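Serine protease inhibitor 4, isoform B (Drosophila melanogaster, PDB 4P0F) probably inhibits serine proteases, and perhaps cysteine proteases, as a member of the serpin family, here in its cleaved form. Local coordinates at residues D101-R106 with E160-L165; Q107-L112 with G302-S307. All coordinates share one frame; numbering follows the deposited sequence.

Interaction 1 (D101-R106 with E160-L165)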
loop_
_atom_site.group_PDB
_atom_site.type_symbol
_atom_site.label_atom_id
_atom_site.label_comp_id
_atom_site.label_asym_id
_atom_site.label_seq_id
_atom_site.Cartn_x
_atom_site.Cartn_y
_atom_site.Cartn_z
ATOM N N ASP A 101 -26.165 -8.022 8.224
ATOM C CA ASP A 101 -27.065 -8.230 9.362
ATOM C C ASP A 101 -27.612 -9.646 9.363
ATOM O O ASP A 101 -28.068 -10.134 8.331
ATOM C CB ASP A 101 -28.257 -7.271 9.331
ATOM C CG ASP A 101 -27.901 -5.850 9.735
ATOM O OD1 ASP A 101 -26.867 -5.632 10.407
ATOM O OD2 ASP A 101 -28.691 -4.947 9.386
ATOM N N GLY A 102 -27.594 -10.278 10.533
ATOM C CA GLY A 102 -28.185 -11.592 10.716
ATOM C C GLY A 102 -27.200 -12.736 10.551
ATOM O O GLY A 102 -27.465 -13.856 11.001
ATOM N N TYR A 103 -26.066 -12.472 9.906
ATOM C CA TYR A 103 -25.039 -13.495 9.734
ATOM C C TYR A 103 -24.016 -13.423 10.861
ATOM O O TYR A 103 -23.624 -12.343 11.287
ATOM C CB TYR A 103 -24.354 -13.348 8.369
ATOM C CG TYR A 103 -25.246 -13.798 7.243
ATOM C CD1 TYR A 103 -26.170 -12.937 6.681
ATOM C CD2 TYR A 103 -25.198 -15.108 6.764
ATOM C CE1 TYR A 103 -27.012 -13.351 5.665
ATOM C CE2 TYR A 103 -26.022 -15.518 5.743
ATOM C CZ TYR A 103 -26.926 -14.634 5.193
ATOM O OH TYR A 103 -27.769 -15.031 4.182
ATOM N N GLN A 104 -23.626 -14.588 11.363
ATOM C CA GLN A 104 -22.646 -14.690 12.435
ATOM C C GLN A 104 -21.327 -15.211 11.883
ATOM O O GLN A 104 -21.307 -16.152 11.089
ATOM C CB GLN A 104 -23.147 -15.618 13.536
ATOM C CG GLN A 104 -24.490 -15.212 14.114
ATOM C CD GLN A 104 -24.834 -15.991 15.356
ATOM O OE1 GLN A 104 -25.584 -16.970 15.307
ATOM N NE2 GLN A 104 -24.280 -15.567 16.485
ATOM N N LEU A 105 -20.235 -14.597 12.312
ATOM C CA LEU A 105 -18.907 -15.090 11.983
ATOM C C LEU A 105 -18.649 -16.403 12.697
ATOM O O LEU A 105 -19.175 -16.635 13.780
ATOM C CB LEU A 105 -17.842 -14.080 12.385
ATOM C CG LEU A 105 -17.921 -12.687 11.766
ATOM C CD1 LEU A 105 -16.723 -11.870 12.195
ATOM C CD2 LEU A 105 -18.002 -12.752 10.256
ATOM N N ARG A 106 -17.843 -17.271 12.095
ATOM C CA ARG A 106 -17.377 -18.454 12.797
ATOM C C ARG A 106 -16.431 -18.024 13.908
ATOM O O ARG A 106 -15.734 -17.025 13.775
ATOM C CB ARG A 106 -16.695 -19.424 11.834
ATOM C CG ARG A 106 -17.663 -19.989 10.816
ATOM C CD ARG A 106 -17.087 -21.144 10.032
ATOM N NE ARG A 106 -16.925 -22.352 10.835
ATOM C CZ ARG A 106 -16.515 -23.523 10.353
ATOM N NH1 ARG A 106 -16.238 -23.659 9.062
ATOM N NH2 ARG A 106 -16.389 -24.567 11.161
ATOM N N GLU A 160 -26.789 -9.675 -1.839
ATOM C CA GLU A 160 -25.926 -10.861 -1.885
ATOM C C GLU A 160 -24.599 -10.665 -1.143
ATOM O O GLU A 160 -23.892 -11.630 -0.875
ATOM C CB GLU A 160 -25.633 -11.263 -3.334
ATOM C CG GLU A 160 -26.856 -11.675 -4.135
ATOM C CD GLU A 160 -27.240 -13.122 -3.902
ATOM O OE1 GLU A 160 -26.525 -14.022 -4.400
ATOM O OE2 GLU A 160 -28.257 -13.359 -3.220
ATOM N N SER A 161 -24.253 -9.415 -0.826
ATOM C CA SER A 161 -23.024 -9.122 -0.092
ATOM C C SER A 161 -23.104 -9.738 1.293
ATOM O O SER A 161 -24.165 -9.705 1.919
ATOM C CB SER A 161 -22.791 -7.608 0.034
ATOM O OG SER A 161 -22.748 -6.968 -1.226
ATOM N N ARG A 162 -21.997 -10.287 1.782
ATOM C CA ARG A 162 -22.000 -10.933 3.087
ATOM C C ARG A 162 -21.002 -10.306 4.052
ATOM O O ARG A 162 -21.282 -10.191 5.244
ATOM C CB ARG A 162 -21.740 -12.428 2.929
ATOM C CG ARG A 162 -22.879 -13.148 2.243
ATOM C CD ARG A 162 -24.091 -13.308 3.169
ATOM N NE ARG A 162 -25.258 -13.868 2.483
ATOM C CZ ARG A 162 -26.192 -13.154 1.860
ATOM N NH1 ARG A 162 -26.121 -11.826 1.821
ATOM N NH2 ARG A 162 -27.201 -13.771 1.271
ATOM N N LEU A 163 -19.833 -9.911 3.567
ATOM C CA LEU A 163 -18.973 -9.103 4.405
ATOM C C LEU A 163 -17.999 -8.294 3.591
ATOM O O LEU A 163 -17.735 -8.605 2.438
ATOM C CB LEU A 163 -18.230 -9.975 5.413
ATOM C CG LEU A 163 -17.391 -11.107 4.842
ATOM C CD1 LEU A 163 -15.943 -10.665 4.614
ATOM C CD2 LEU A 163 -17.452 -12.282 5.779
ATOM N N VAL A 164 -17.503 -7.227 4.207
ATOM C CA VAL A 164 -16.438 -6.422 3.628
ATOM C C VAL A 164 -15.336 -6.310 4.657
ATOM O O VAL A 164 -15.578 -5.891 5.787
ATOM C CB VAL A 164 -16.915 -5.018 3.223
ATOM C CG1 VAL A 164 -15.749 -4.180 2.673
ATOM C CG2 VAL A 164 -18.018 -5.112 2.194
ATOM N N LEU A 165 -14.136 -6.713 4.256
ATOM C CA LEU A 165 -12.943 -6.600 5.081
ATOM C C LEU A 165 -12.197 -5.353 4.674
ATOM O O LEU A 165 -11.999 -5.134 3.485
ATOM C CB LEU A 165 -12.040 -7.825 4.909
ATOM C CG LEU A 165 -12.457 -9.069 5.687
ATOM C CD1 LEU A 165 -11.755 -10.291 5.160
ATOM C CD2 LEU A 165 -12.131 -8.881 7.160
#
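Tyr103 lies against the bent side chain of Arg162, ring over aliphatic chain. The CD methylene of Arg162 sits over the centre of one ring face. CD is 3.8 Å from the centroid of the Tyr103 ring and only 12° off the ring normal, a CH-pi contact. Beyond CD the guanidinium continues over the phenol end, its plane 24° from that of the ring. Arg162 NE is 3.3 Å from Tyr103 CZ. Tyr103 OH lies over one guanidinium face, 3.2 Å from Arg162 NH2, but the angle is too poor for a hydrogen bond. The opposite face of the guanidinium receives Glu160 O.

The fold of the arginine explains this overlap. The bend at chi2 (-74°) sends CD over the tyrosine ring, and the guanidinium beyond it comes back beside the backbone of Glu160 and Ser161. There Arg162 NH1 donates to Ser161 O at 2.9 Å, with the donor above the carbonyl plane, and also bonds Ser159 O. The polar ends meet through a third residue. The Glu309 carboxylate uses both oxygens, OE2 bonding Tyr103 OH and OE1 forming a salt bridge with Arg162 NE.

Arg162 and Leu163 both face Val339, a classic beta bulge near the start of strand 161-174. This strand pairs antiparallel with strand 91-100 and with strand 328-341, which by its place and the family is probably the inserted reactive-centre loop of the cleaved form. The contact ties the loop between strand 91-100 and helix 107-115 to the beginning of strand 161-174.

Interaction 2 (Q107-L112 with G302-S307)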
loop_
_atom_site.group_PDB
_atom_site.type_symbol
_atom_site.label_atom_id
_atom_site.label_comp_id
_atom_site.label_asym_id
_atom_site.label_seq_id
_atom_site.Cartn_x
_atom_site.Cartn_y
_atom_site.Cartn_z
ATOM N N GLN A 107 -16.412 -18.782 14.999
ATOM C CA GLN A 107 -15.661 -18.386 16.187
ATOM C C GLN A 107 -14.162 -18.186 15.924
ATOM O O GLN A 107 -13.597 -17.175 16.336
ATOM C CB GLN A 107 -15.851 -19.415 17.304
ATOM C CG GLN A 107 -15.224 -18.995 18.627
ATOM C CD GLN A 107 -15.399 -20.037 19.718
ATOM O OE1 GLN A 107 -16.311 -20.865 19.670
ATOM N NE2 GLN A 107 -14.518 -20.003 20.709
ATOM N N GLU A 108 -13.513 -19.124 15.241
ATOM C CA GLU A 108 -12.066 -19.016 15.042
ATOM C C GLU A 108 -11.700 -17.809 14.170
ATOM O O GLU A 108 -10.751 -17.086 14.475
ATOM C CB GLU A 108 -11.508 -20.299 14.427
ATOM C CG GLU A 108 -9.994 -20.284 14.185
ATOM C CD GLU A 108 -9.176 -20.256 15.471
ATOM O OE1 GLU A 108 -9.767 -20.312 16.570
ATOM O OE2 GLU A 108 -7.931 -20.188 15.383
ATOM N N PHE A 109 -12.440 -17.609 13.082
ATOM C CA PHE A 109 -12.277 -16.444 12.209
ATOM C C PHE A 109 -12.403 -15.154 13.020
ATOM O O PHE A 109 -11.554 -14.259 12.953
ATOM C CB PHE A 109 -13.333 -16.506 11.094
ATOM C CG PHE A 109 -13.217 -15.431 10.035
ATOM C CD1 PHE A 109 -12.050 -15.247 9.320
ATOM C CD2 PHE A 109 -14.316 -14.652 9.711
ATOM C CE1 PHE A 109 -11.972 -14.290 8.322
ATOM C CE2 PHE A 109 -14.250 -13.703 8.717
ATOM C CZ PHE A 109 -13.067 -13.513 8.022
ATOM N N ASP A 110 -13.471 -15.076 13.796
ATOM C CA ASP A 110 -13.739 -13.917 14.636
ATOM C C ASP A 110 -12.620 -13.695 15.645
ATOM O O ASP A 110 -12.170 -12.562 15.845
ATOM C CB ASP A 110 -15.072 -14.090 15.371
ATOM C CG ASP A 110 -15.424 -12.892 16.235
ATOM O OD1 ASP A 110 -15.435 -11.767 15.709
ATOM O OD2 ASP A 110 -15.665 -13.074 17.441
ATOM N N GLN A 111 -12.174 -14.774 16.287
ATOM C CA GLN A 111 -11.150 -14.667 17.330
ATOM C C GLN A 111 -9.787 -14.248 16.769
ATOM O O GLN A 111 -9.087 -13.428 17.369
ATOM C CB GLN A 111 -11.017 -15.990 18.076
ATOM C CG GLN A 111 -12.161 -16.264 19.037
ATOM C CD GLN A 111 -12.053 -15.464 20.320
ATOM O OE1 GLN A 111 -12.546 -14.340 20.410
ATOM N NE2 GLN A 111 -11.405 -16.045 21.325
ATOM N N LEU A 112 -9.408 -14.814 15.630
ATOM C CA LEU A 112 -8.148 -14.444 15.004
ATOM C C LEU A 112 -8.192 -13.001 14.531
ATOM O O LEU A 112 -7.222 -12.260 14.680
ATOM C CB LEU A 112 -7.824 -15.367 13.831
ATOM C CG LEU A 112 -7.476 -16.814 14.195
ATOM C CD1 LEU A 112 -7.264 -17.618 12.930
ATOM C CD2 LEU A 112 -6.246 -16.892 15.080
ATOM N N GLY A 302 -15.452 -21.175 3.339
ATOM C CA GLY A 302 -16.355 -21.757 4.305
ATOM C C GLY A 302 -16.017 -21.552 5.766
ATOM O O GLY A 302 -16.797 -21.961 6.638
ATOM N N LYS A 303 -14.880 -20.918 6.050
ATOM C CA LYS A 303 -14.497 -20.687 7.430
ATOM C C LYS A 303 -14.822 -19.265 7.897
ATOM O O LYS A 303 -14.511 -18.908 9.027
ATOM C CB LYS A 303 -13.017 -21.005 7.625
ATOM C CG LYS A 303 -12.793 -22.507 7.857
ATOM C CD LYS A 303 -11.338 -22.923 7.664
ATOM C CE LYS A 303 -10.502 -22.715 8.911
ATOM N NZ LYS A 303 -9.076 -23.109 8.685
ATOM N N MET A 304 -15.490 -18.485 7.050
ATOM C CA MET A 304 -15.881 -17.125 7.414
ATOM C C MET A 304 -17.155 -17.069 8.264
ATOM O O MET A 304 -17.152 -16.490 9.342
ATOM C CB MET A 304 -16.076 -16.279 6.158
ATOM C CG MET A 304 -14.777 -15.916 5.493
ATOM S SD MET A 304 -15.016 -14.853 4.059
ATOM C CE MET A 304 -13.355 -14.166 3.884
ATOM N N LEU A 305 -18.228 -17.684 7.773
ATOM C CA LEU A 305 -19.552 -17.577 8.399
ATOM C C LEU A 305 -20.098 -18.912 8.904
ATOM O O LEU A 305 -19.783 -19.973 8.366
ATOM C CB LEU A 305 -20.550 -17.005 7.400
ATOM C CG LEU A 305 -20.237 -15.652 6.766
ATOM C CD1 LEU A 305 -21.329 -15.296 5.772
ATOM C CD2 LEU A 305 -20.104 -14.589 7.824
ATOM N N GLN A 306 -20.962 -18.868 9.910
ATOM C CA GLN A 306 -21.598 -20.092 10.367
ATOM C C GLN A 306 -22.490 -20.670 9.261
ATOM O O GLN A 306 -22.660 -21.878 9.150
ATOM C CB GLN A 306 -22.400 -19.831 11.644
ATOM C CG GLN A 306 -21.514 -19.350 12.780
ATOM C CD GLN A 306 -22.241 -19.221 14.097
ATOM O OE1 GLN A 306 -23.465 -19.315 14.157
ATOM N NE2 GLN A 306 -21.486 -18.999 15.166
ATOM N N SER A 307 -23.055 -19.788 8.446
ATOM C CA SER A 307 -23.885 -20.189 7.316
ATOM C C SER A 307 -23.142 -21.054 6.316
ATOM O O SER A 307 -21.998 -20.744 5.982
ATOM C CB SER A 307 -24.406 -18.945 6.596
ATOM O OG SER A 307 -24.997 -19.304 5.360
HETATM O O HOH W 1 -13.188 -19.953 11.140
#
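The Phe109 ring has Met304 over one face, a Met-aromatic contact at the start of helix 107-115 in the serpin fold. Met304 CA makes a CH-pi contact, 4.1 Å from the ring centroid and 27° off the normal. Met304 CG stands above the same face but is offset toward the rim, 3.9 Å from Phe109 CZ. Met304 SD is 5.3 Å from the centroid of the Phe109 ring and approaches obliquely. Phe109 CD2 is 3.4 Å from the backbone oxygen Met304 O, which lies out of the ring plane. Lys303 O approaches the ring obliquely and lies 3.4 Å from Phe109 CB.

Phe109 belongs to the first turn of its helix. Its CG is anti to the backbone N (chi1 -175°), and this carries the ring from the helix to the loop. Beyond CG the Met304 chain is extended, and SD and CE run on past the CZ end of the ring. Its side chain also touches Leu163 of strand 161-174 and Leu311 of strand 311-324. The contact thus joins the start of the helix to the loop that leads into strand 311-324. Both Phe109 and Met304 are buried.

No direct hydrogen bond crosses between the segments. A water bridges the backbones instead. It accepts a weak bond from Phe109 N and donates a stronger one to Lys303 O, at 2.7 Å from the water oxygen.

How the interactions relate
Interactions 1 and 2 are neighbours on the same side of the chain's centre, their centres about 10 Å apart. Segment 101-106 runs directly into helix segment 107-112, with Arg106 at the N-cap position. It also meets segment 302-307 through two probable backbone hydrogen bonds. Arg106 N is 2.9 Å from Met304 O, and Gln104 O is 3.0 Å from Gln306 N. Met304 and Leu305 also touch Leu163, and Leu305 touches Arg162, both of segment 160-165. Glu309 lies two residues beyond segment 302-307 in the same loop, and its N is hydrogen-bonded to Ser307 OG. Interaction 1 borders the probable inserted reactive-centre loop, where Arg162 touches Arg341.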